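Local coordinates for uncharacterized protein (Bacteroides cellulosilyticus, PDB 5JVK) that probably hydrolyses O-glycosidic bonds, as a family 39 glycoside hydrolase from a gut symbiont, at residues W343-L357 / N391-S404. Residues are numbered along the deposited sequence; the frame is centred on the assembly and turned at random.
Sequences WNSTTNLDIEQAAYL and NFGLLRSDFSPKPS
Gly-393 O is gripped from opposite faces of its carbonyl plane, by Gln-353 NE2 at 3.2 Å and by Lys-402 NZ at 3.0 Å. The other donation of NE2, to Trp-343 O (2.9 Å), stays within 343-357, so the amide ties the loop before the helix to Gly-393. Gln-353 reaches this point because its CG is anti to the backbone N (chi1 -167°) and the chain runs on extended. Its OE1 receives Ser-404 OG from above the amide plane and also a water that accepts from Ser-404 N. With an alanine in place of Gln-353, Trp-343 O and Ser-404 OG would probably lose these mates, and Gly-393 O would keep the lysine but lose its second donor.

Bent at chi3, Lys-402 also gives NZ to Ser-345 OG (2.9 Å), whose own proton goes to Asp-350 OD1 (2.7 Å). Asp-350 OD2 makes a long salt bridge of 3.5 Å to Arg-396 NH2, the planes 64° apart. In the loops, Ser-345 N donates a fairly straight hydrogen bond (165°) to Asn-391 O, and Asn-344 CB sits squarely over the Phe-392 ring, 3.6 Å from its centroid. Along helix 350-357, Ala-354 CB packs on Pro-403 and Leu-357 CD1 meets Leu-394 CD2.

The contact ties the loops after the seventh and eighth strands of the TIM barrel, 335-341 and 373-375, and the helix starts beyond them; Gln-353, Lys-402 and Ser-404 are buried, and the lysine ammonium is likely to be partly balanced by partly exposed Asp-350.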
loop_
_atom_site.group_PDB
_atom_site.type_symbol
_atom_site.label_atom_id
_atom_site.label_comp_id
_atom_site.label_asym_id
_atom_site.label_seq_id
_atom_site.Cartn_x
_atom_site.Cartn_y
_atom_site.Cartn_z
ATOM N N TRP A 343 -6.615 -6.116 -1.626
ATOM C CA TRP A 343 -7.325 -7.141 -2.378
ATOM C C TRP A 343 -6.291 -8.164 -2.838
ATOM O O TRP A 343 -5.114 -7.828 -3.000
ATOM C CB TRP A 343 -8.033 -6.523 -3.583
ATOM C CG TRP A 343 -9.231 -5.677 -3.233
ATOM C CD1 TRP A 343 -10.535 -6.039 -3.324
ATOM C CD2 TRP A 343 -9.225 -4.330 -2.750
ATOM N NE1 TRP A 343 -11.349 -5.013 -2.930
ATOM C CE2 TRP A 343 -10.572 -3.947 -2.572
ATOM C CE3 TRP A 343 -8.215 -3.408 -2.457
ATOM C CZ2 TRP A 343 -10.937 -2.683 -2.103
ATOM C CZ3 TRP A 343 -8.573 -2.156 -1.989
ATOM C CH2 TRP A 343 -9.927 -1.801 -1.817
ATOM N N ASN A 344 -6.731 -9.401 -3.051
ATOM C CA ASN A 344 -5.831 -10.511 -3.398
ATOM C C ASN A 344 -6.198 -11.133 -4.740
ATOM O O ASN A 344 -7.356 -11.080 -5.162
ATOM C CB ASN A 344 -5.829 -11.578 -2.298
ATOM C CG ASN A 344 -7.191 -12.212 -2.087
ATOM O OD1 ASN A 344 -7.608 -13.083 -2.850
ATOM N ND2 ASN A 344 -7.888 -11.780 -1.044
ATOM N N SER A 345 -5.202 -11.737 -5.388
ATOM C CA SER A 345 -5.376 -12.366 -6.706
ATOM C C SER A 345 -6.045 -13.756 -6.699
ATOM O O SER A 345 -6.194 -14.361 -7.765
ATOM C CB SER A 345 -4.035 -12.432 -7.449
ATOM O OG SER A 345 -3.490 -11.136 -7.624
ATOM N N THR A 346 -6.439 -14.264 -5.527
ATOM C CA THR A 346 -7.235 -15.496 -5.450
ATOM C C THR A 346 -8.710 -15.210 -5.746
ATOM O O THR A 346 -9.312 -15.885 -6.583
ATOM C CB THR A 346 -7.097 -16.188 -4.077
ATOM O OG1 THR A 346 -5.722 -16.511 -3.838
ATOM C CG2 THR A 346 -7.932 -17.470 -4.010
ATOM N N THR A 347 -9.277 -14.214 -5.061
ATOM C CA THR A 347 -10.693 -13.837 -5.230
ATOM C C THR A 347 -10.932 -12.660 -6.195
ATOM O O THR A 347 -12.083 -12.290 -6.443
ATOM C CB THR A 347 -11.358 -13.518 -3.877
ATOM O OG1 THR A 347 -10.666 -12.441 -3.239
ATOM C CG2 THR A 347 -11.340 -14.736 -2.971
ATOM N N ASN A 348 -9.860 -12.065 -6.719
ATOM C CA ASN A 348 -9.956 -11.094 -7.814
ATOM C C ASN A 348 -8.941 -11.412 -8.906
ATOM O O ASN A 348 -7.944 -12.093 -8.669
ATOM C CB ASN A 348 -9.716 -9.669 -7.305
ATOM C CG ASN A 348 -10.933 -9.075 -6.617
ATOM O OD1 ASN A 348 -11.985 -8.894 -7.229
ATOM N ND2 ASN A 348 -10.790 -8.743 -5.353
ATOM N N LEU A 349 -9.208 -10.896 -10.102
ATOM C CA LEU A 349 -8.245 -10.921 -11.199
ATOM C C LEU A 349 -7.078 -10.005 -10.833
ATOM O O LEU A 349 -7.244 -9.086 -10.025
ATOM C CB LEU A 349 -8.895 -10.422 -12.492
ATOM C CG LEU A 349 -10.105 -11.175 -13.050
ATOM C CD1 LEU A 349 -10.784 -10.353 -14.137
ATOM C CD2 LEU A 349 -9.689 -12.535 -13.586
ATOM N N ASP A 350 -5.910 -10.238 -11.429
ATOM C CA ASP A 350 -4.754 -9.352 -11.232
ATOM C C ASP A 350 -5.089 -7.908 -11.615
ATOM O O ASP A 350 -4.680 -6.973 -10.932
ATOM C CB ASP A 350 -3.545 -9.814 -12.067
ATOM C CG ASP A 350 -2.764 -10.959 -11.427
ATOM O OD1 ASP A 350 -2.923 -11.226 -10.215
ATOM O OD2 ASP A 350 -1.961 -11.583 -12.158
ATOM N N ILE A 351 -5.829 -7.741 -12.708
ATOM C CA ILE A 351 -6.176 -6.416 -13.211
ATOM C C ILE A 351 -7.201 -5.705 -12.312
ATOM O O ILE A 351 -7.187 -4.474 -12.217
ATOM C CB ILE A 351 -6.645 -6.478 -14.694
ATOM C CG1 ILE A 351 -6.493 -5.115 -15.367
ATOM C CG2 ILE A 351 -8.079 -6.987 -14.825
ATOM C CD1 ILE A 351 -5.055 -4.673 -15.573
ATOM N N GLU A 352 -8.071 -6.478 -11.656
ATOM C CA GLU A 352 -8.993 -5.931 -10.651
ATOM C C GLU A 352 -8.234 -5.418 -9.424
ATOM O O GLU A 352 -8.502 -4.313 -8.948
ATOM C CB GLU A 352 -10.054 -6.963 -10.248
ATOM C CG GLU A 352 -11.100 -7.208 -11.333
ATOM C CD GLU A 352 -12.056 -8.358 -11.034
ATOM O OE1 GLU A 352 -11.758 -9.207 -10.164
ATOM O OE2 GLU A 352 -13.118 -8.422 -11.691
ATOM N N GLN A 353 -7.279 -6.214 -8.937
ATOM C CA GLN A 353 -6.400 -5.816 -7.826
ATOM C C GLN A 353 -5.689 -4.488 -8.122
ATOM O O GLN A 353 -5.600 -3.618 -7.253
ATOM C CB GLN A 353 -5.355 -6.906 -7.529
ATOM C CG GLN A 353 -4.615 -6.720 -6.204
ATOM C CD GLN A 353 -3.268 -7.438 -6.124
ATOM O OE1 GLN A 353 -2.560 -7.588 -7.121
ATOM N NE2 GLN A 353 -2.895 -7.862 -4.917
ATOM N N ALA A 354 -5.188 -4.346 -9.348
ATOM C CA ALA A 354 -4.540 -3.116 -9.792
ATOM C C ALA A 354 -5.526 -1.953 -9.836
ATOM O O ALA A 354 -5.264 -0.890 -9.273
ATOM C CB ALA A 354 -3.907 -3.323 -11.160
ATOM N N ALA A 355 -6.660 -2.170 -10.496
ATOM C CA ALA A 355 -7.719 -1.163 -10.586
ATOM C C ALA A 355 -8.170 -0.676 -9.206
ATOM O O ALA A 355 -8.300 0.525 -8.986
ATOM C CB ALA A 355 -8.907 -1.712 -11.366
ATOM N N TYR A 356 -8.384 -1.612 -8.283
ATOM C CA TYR A 356 -8.876 -1.277 -6.943
ATOM C C TYR A 356 -7.823 -0.595 -6.075
ATOM O O TYR A 356 -8.175 0.192 -5.194
ATOM C CB TYR A 356 -9.442 -2.516 -6.232
ATOM C CG TYR A 356 -10.622 -3.195 -6.926
ATOM C CD1 TYR A 356 -11.363 -2.557 -7.936
ATOM C CD2 TYR A 356 -11.019 -4.476 -6.545
ATOM C CE1 TYR A 356 -12.434 -3.189 -8.549
ATOM C CE2 TYR A 356 -12.097 -5.107 -7.153
ATOM C CZ TYR A 356 -12.798 -4.459 -8.155
ATOM O OH TYR A 356 -13.866 -5.077 -8.767
ATOM N N LEU A 357 -6.545 -0.887 -6.320
ATOM C CA LEU A 357 -5.453 -0.183 -5.640
ATOM C C LEU A 357 -5.462 1.302 -5.998
ATOM O O LEU A 357 -5.450 2.152 -5.113
ATOM C CB LEU A 357 -4.096 -0.800 -5.992
ATOM C CG LEU A 357 -2.869 -0.283 -5.217
ATOM C CD1 LEU A 357 -1.847 -1.397 -5.041
ATOM C CD2 LEU A 357 -2.209 0.927 -5.874
ATOM N N ASN A 391 -1.504 -14.184 -1.955
ATOM C CA ASN A 391 -1.817 -13.462 -3.197
ATOM C C ASN A 391 -2.206 -11.979 -3.027
ATOM O O ASN A 391 -2.726 -11.371 -3.964
ATOM C CB ASN A 391 -2.908 -14.233 -3.949
ATOM C CG ASN A 391 -2.422 -15.576 -4.453
ATOM O OD1 ASN A 391 -2.767 -16.621 -3.908
ATOM N ND2 ASN A 391 -1.595 -15.550 -5.485
ATOM N N PHE A 392 -1.908 -11.387 -1.866
ATOM C CA PHE A 392 -2.161 -9.953 -1.623
ATOM C C PHE A 392 -1.074 -9.024 -2.184
ATOM O O PHE A 392 -1.227 -7.800 -2.126
ATOM C CB PHE A 392 -2.315 -9.672 -0.119
ATOM C CG PHE A 392 -3.680 -9.967 0.425
ATOM C CD1 PHE A 392 -4.710 -9.036 0.291
ATOM C CD2 PHE A 392 -3.939 -11.160 1.095
ATOM C CE1 PHE A 392 -5.974 -9.299 0.803
ATOM C CE2 PHE A 392 -5.201 -11.428 1.610
ATOM C CZ PHE A 392 -6.220 -10.498 1.464
ATOM N N GLY A 393 0.008 -9.588 -2.723
ATOM C CA GLY A 393 1.193 -8.811 -3.084
ATOM C C GLY A 393 1.115 -7.947 -4.332
ATOM O O GLY A 393 0.279 -8.168 -5.209
ATOM N N LEU A 394 1.993 -6.947 -4.382
ATOM C CA LEU A 394 2.294 -6.194 -5.604
ATOM C C LEU A 394 3.366 -6.917 -6.426
ATOM O O LEU A 394 3.370 -6.838 -7.655
ATOM C CB LEU A 394 2.766 -4.776 -5.265
ATOM C CG LEU A 394 1.894 -3.956 -4.311
ATOM C CD1 LEU A 394 2.510 -2.586 -4.079
ATOM C CD2 LEU A 394 0.469 -3.815 -4.820
ATOM N N LEU A 395 4.280 -7.596 -5.734
ATOM C CA LEU A 395 5.262 -8.480 -6.359
ATOM C C LEU A 395 4.936 -9.927 -6.023
ATOM O O LEU A 395 4.328 -10.210 -4.988
ATOM C CB LEU A 395 6.670 -8.167 -5.847
ATOM C CG LEU A 395 7.162 -6.725 -5.949
ATOM C CD1 LEU A 395 8.544 -6.615 -5.326
ATOM C CD2 LEU A 395 7.181 -6.252 -7.393
ATOM N N ARG A 396 5.359 -10.836 -6.897
ATOM C CA ARG A 396 5.283 -12.272 -6.633
ATOM C C ARG A 396 6.455 -12.682 -5.748
ATOM O O ARG A 396 7.348 -11.872 -5.476
ATOM C CB ARG A 396 5.316 -13.057 -7.942
ATOM C CG ARG A 396 4.196 -12.689 -8.898
ATOM C CD ARG A 396 3.984 -13.757 -9.955
ATOM N NE ARG A 396 2.730 -13.542 -10.671
ATOM C CZ ARG A 396 2.551 -12.690 -11.686
ATOM N NH1 ARG A 396 3.554 -11.932 -12.150
ATOM N NH2 ARG A 396 1.344 -12.593 -12.245
ATOM N N SER A 397 6.454 -13.936 -5.302
ATOM C CA SER A 397 7.532 -14.466 -4.447
ATOM C C SER A 397 8.925 -14.369 -5.090
ATOM O O SER A 397 9.916 -14.170 -4.386
ATOM C CB SER A 397 7.244 -15.918 -4.054
ATOM O OG SER A 397 7.300 -16.765 -5.186
ATOM N N ASP A 398 8.989 -14.482 -6.419
ATOM C CA ASP A 398 10.249 -14.327 -7.173
ATOM C C ASP A 398 10.590 -12.868 -7.548
ATOM O O ASP A 398 11.407 -12.635 -8.445
ATOM C CB ASP A 398 10.244 -15.229 -8.428
ATOM C CG ASP A 398 9.151 -14.865 -9.432
ATOM O OD1 ASP A 398 8.951 -15.641 -10.388
ATOM O OD2 ASP A 398 8.480 -13.825 -9.272
ATOM N N PHE A 399 9.955 -11.903 -6.873
ATOM C CA PHE A 399 10.131 -10.458 -7.110
ATOM C C PHE A 399 9.668 -9.965 -8.496
ATOM O O PHE A 399 10.006 -8.856 -8.909
ATOM C CB PHE A 399 11.571 -10.020 -6.782
ATOM C CG PHE A 399 11.951 -10.233 -5.340
ATOM C CD1 PHE A 399 11.794 -9.212 -4.407
ATOM C CD2 PHE A 399 12.455 -11.460 -4.909
ATOM C CE1 PHE A 399 12.137 -9.408 -3.072
ATOM C CE2 PHE A 399 12.798 -11.662 -3.575
ATOM C CZ PHE A 399 12.639 -10.634 -2.657
ATOM N N SER A 400 8.850 -10.766 -9.181
ATOM C CA SER A 400 8.258 -10.375 -10.457
ATOM C C SER A 400 7.062 -9.470 -10.158
ATOM O O SER A 400 6.223 -9.832 -9.333
ATOM C CB SER A 400 7.796 -11.614 -11.226
ATOM O OG SER A 400 7.267 -11.270 -12.489
ATOM N N PRO A 401 6.977 -8.294 -10.813
ATOM C CA PRO A 401 5.862 -7.383 -10.535
ATOM C C PRO A 401 4.538 -7.867 -11.123
ATOM O O PRO A 401 4.508 -8.371 -12.250
ATOM C CB PRO A 401 6.302 -6.075 -11.199
ATOM C CG PRO A 401 7.165 -6.511 -12.329
ATOM C CD PRO A 401 7.877 -7.746 -11.845
ATOM N N LYS A 402 3.470 -7.733 -10.340
ATOM C CA LYS A 402 2.105 -7.952 -10.811
ATOM C C LYS A 402 1.577 -6.608 -11.334
ATOM O O LYS A 402 2.201 -5.571 -11.077
ATOM C CB LYS A 402 1.234 -8.482 -9.670
ATOM C CG LYS A 402 1.667 -9.850 -9.149
ATOM C CD LYS A 402 1.130 -10.130 -7.756
ATOM C CE LYS A 402 -0.388 -10.197 -7.741
ATOM N NZ LYS A 402 -0.922 -10.583 -6.409
ATOM N N PRO A 403 0.448 -6.609 -12.080
ATOM C CA PRO A 403 -0.128 -5.343 -12.575
ATOM C C PRO A 403 -0.394 -4.275 -11.502
ATOM O O PRO A 403 -0.291 -3.084 -11.795
ATOM C CB PRO A 403 -1.446 -5.790 -13.211
ATOM C CG PRO A 403 -1.176 -7.176 -13.670
ATOM C CD PRO A 403 -0.277 -7.774 -12.625
ATOM N N SER A 404 -0.726 -4.705 -10.283
ATOM C CA SER A 404 -0.972 -3.796 -9.164
ATOM C C SER A 404 0.231 -2.928 -8.798
ATOM O O SER A 404 0.060 -1.802 -8.318
ATOM C CB SER A 404 -1.452 -4.573 -7.937
ATOM O OG SER A 404 -0.530 -5.584 -7.584
HETATM O O HOH W 1 -2.002 -7.220 -9.865
#